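Dephospho-CoA kinase (PDB 6N39) probably phosphorylates the 3'-hydroxyl of dephospho-coenzyme A with ATP, the last step of coenzyme A synthesis, and carries a C-terminal GrpB-like domain that aids its folding. Local coordinates at residues R238-S243 and P288-Y294. Residues are numbered along the deposited sequence; the frame is centred on the assembly and turned at random.
Sequences RLKTAS and PLLAAGY
Leu239 meets both Leu289 and Tyr294 where the last turns of helix 228-243 pack against the end of helix 286-291, two helices of the GrpB-like (UPF0157) domain lying on its mixed sheet. That helix end is a Schellman motif: Gly293 has a positive phi (114°), its N bonds to Leu290 O and Tyr294 N to Leu289 O, and the turn carries the chain on to Tyr294, whose ring meets Leu239 and Arg238. The tight part starts at Leu239 CD2, which touches Leu289 CD2 at 3.8 Å and sits over one face of the Tyr294 ring, 4.1 Å from the centroid, in a CH-pi contact displaced toward the rim. Val341 and Ile272 of the sheet also pack against Leu239. Next to it the helices close on small side chains, Ala242 CB standing 3.9 Å from Ala292 CB. On this side the contact opens out, with Ala242, Ala292 and Pro288 all partly exposed; the ring of Pro288 brings CB to 3.5 Å from Ala242 O. Beyond the buried leucines, the buried side turns polar at Arg238 and Tyr294. Arg238 runs extended from the helix, CG anti to the backbone N (chi1 175°), then bends at chi3, passing CD along the edge of the tyrosine ring. Its guanidinium reaches past this domain: NE bonds to Phe132 O and NH2 forms a salt bridge with Asp178, tying the GrpB-like part to the kinase part. With those two nitrogens engaged, the third, Arg238 NH1, donates to Tyr294 OH at 3.0 Å, the hydroxyl oxygen lying only 3° out of the guanidinium plane.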
loop_
_atom_site.group_PDB
_atom_site.type_symbol
_atom_site.label_atom_id
_atom_site.label_comp_id
_atom_site.label_asym_id
_atom_site.label_seq_id
_atom_site.Cartn_x
_atom_site.Cartn_y
_atom_site.Cartn_z
ATOM N N ARG A 238 4.713 -1.962 -0.656
ATOM C CA ARG A 238 4.341 -1.833 0.751
ATOM C C ARG A 238 4.818 -3.034 1.566
ATOM O O ARG A 238 5.318 -2.886 2.693
ATOM C CB ARG A 238 2.816 -1.677 0.858
ATOM C CG ARG A 238 2.266 -1.657 2.280
ATOM C CD ARG A 238 0.701 -1.556 2.296
ATOM N NE ARG A 238 0.236 -0.399 1.523
ATOM C CZ ARG A 238 -0.725 -0.433 0.597
ATOM N NH1 ARG A 238 -1.404 -1.565 0.353
ATOM N NH2 ARG A 238 -1.025 0.681 -0.067
ATOM N N LEU A 239 4.695 -4.228 1.001
ATOM C CA LEU A 239 5.080 -5.431 1.725
ATOM C C LEU A 239 6.602 -5.590 1.774
ATOM O O LEU A 239 7.139 -6.053 2.785
ATOM C CB LEU A 239 4.425 -6.664 1.091
ATOM C CG LEU A 239 2.888 -6.780 1.142
ATOM C CD1 LEU A 239 2.373 -7.965 0.271
ATOM C CD2 LEU A 239 2.411 -6.949 2.564
ATOM N N LYS A 240 7.317 -5.196 0.715
ATOM C CA LYS A 240 8.783 -5.193 0.783
ATOM C C LYS A 240 9.265 -4.297 1.919
ATOM O O LYS A 240 10.103 -4.700 2.750
ATOM C CB LYS A 240 9.372 -4.732 -0.560
ATOM C CG LYS A 240 9.305 -5.810 -1.661
ATOM C CD LYS A 240 9.798 -5.277 -3.012
ATOM C CE LYS A 240 11.298 -4.922 -3.023
ATOM N NZ LYS A 240 12.197 -6.094 -2.960
ATOM N N THR A 241 8.712 -3.082 1.987
ATOM C CA THR A 241 9.099 -2.156 3.042
ATOM C C THR A 241 8.757 -2.715 4.414
ATOM O O THR A 241 9.570 -2.631 5.342
ATOM C CB THR A 241 8.422 -0.798 2.829
ATOM O OG1 THR A 241 8.946 -0.217 1.628
ATOM C CG2 THR A 241 8.711 0.146 4.005
ATOM N N ALA A 242 7.568 -3.311 4.558
ATOM C CA ALA A 242 7.159 -3.831 5.859
ATOM C C ALA A 242 7.998 -5.037 6.285
ATOM O O ALA A 242 8.227 -5.241 7.481
ATOM C CB ALA A 242 5.669 -4.203 5.838
ATOM N N SER A 243 8.453 -5.847 5.335
ATOM C CA SER A 243 9.158 -7.071 5.680
ATOM C C SER A 243 10.604 -6.823 6.046
ATOM O O SER A 243 11.210 -7.659 6.733
ATOM C CB SER A 243 9.094 -8.052 4.517
ATOM O OG SER A 243 7.745 -8.383 4.263
ATOM N N PRO A 288 4.750 -6.388 11.933
ATOM C CA PRO A 288 4.925 -5.395 10.859
ATOM C C PRO A 288 3.894 -5.546 9.746
ATOM O O PRO A 288 3.494 -4.538 9.157
ATOM C CB PRO A 288 6.367 -5.613 10.365
ATOM C CG PRO A 288 6.854 -6.875 10.977
ATOM C CD PRO A 288 5.954 -7.221 12.144
ATOM N N LEU A 289 3.409 -6.757 9.462
ATOM C CA LEU A 289 2.364 -6.875 8.450
ATOM C C LEU A 289 1.035 -6.323 8.965
ATOM O O LEU A 289 0.286 -5.696 8.207
ATOM C CB LEU A 289 2.215 -8.331 7.993
ATOM C CG LEU A 289 3.383 -8.852 7.133
ATOM C CD1 LEU A 289 3.110 -10.244 6.594
ATOM C CD2 LEU A 289 3.714 -7.909 5.986
ATOM N N LEU A 290 0.731 -6.534 10.249
ATOM C CA LEU A 290 -0.472 -5.949 10.833
ATOM C C LEU A 290 -0.417 -4.422 10.784
ATOM O O LEU A 290 -1.392 -3.771 10.392
ATOM C CB LEU A 290 -0.654 -6.445 12.275
ATOM C CG LEU A 290 -1.867 -5.902 13.050
ATOM C CD1 LEU A 290 -3.184 -6.347 12.427
ATOM C CD2 LEU A 290 -1.815 -6.300 14.539
ATOM N N ALA A 291 0.732 -3.832 11.158
ATOM C CA ALA A 291 0.873 -2.385 11.051
ATOM C C ALA A 291 0.723 -1.922 9.609
ATOM O O ALA A 291 0.242 -0.813 9.367
ATOM C CB ALA A 291 2.231 -1.920 11.612
ATOM N N ALA A 292 1.109 -2.755 8.638
ATOM C CA ALA A 292 0.971 -2.362 7.240
ATOM C C ALA A 292 -0.419 -2.636 6.672
ATOM O O ALA A 292 -0.647 -2.336 5.494
ATOM C CB ALA A 292 2.022 -3.066 6.379
ATOM N N GLY A 293 -1.339 -3.194 7.459
ATOM C CA GLY A 293 -2.719 -3.353 7.043
ATOM C C GLY A 293 -3.223 -4.778 6.851
ATOM O O GLY A 293 -4.324 -4.954 6.310
ATOM N N TYR A 294 -2.488 -5.795 7.310
ATOM C CA TYR A 294 -2.755 -7.189 6.935
ATOM C C TYR A 294 -2.765 -8.100 8.158
ATOM O O TYR A 294 -1.717 -8.630 8.554
ATOM C CB TYR A 294 -1.710 -7.680 5.925
ATOM C CG TYR A 294 -1.591 -6.814 4.685
ATOM C CD1 TYR A 294 -0.737 -5.703 4.658
ATOM C CD2 TYR A 294 -2.312 -7.123 3.532
ATOM C CE1 TYR A 294 -0.639 -4.898 3.528
ATOM C CE2 TYR A 294 -2.210 -6.348 2.397
ATOM C CZ TYR A 294 -1.379 -5.234 2.393
ATOM O OH TYR A 294 -1.319 -4.457 1.255
#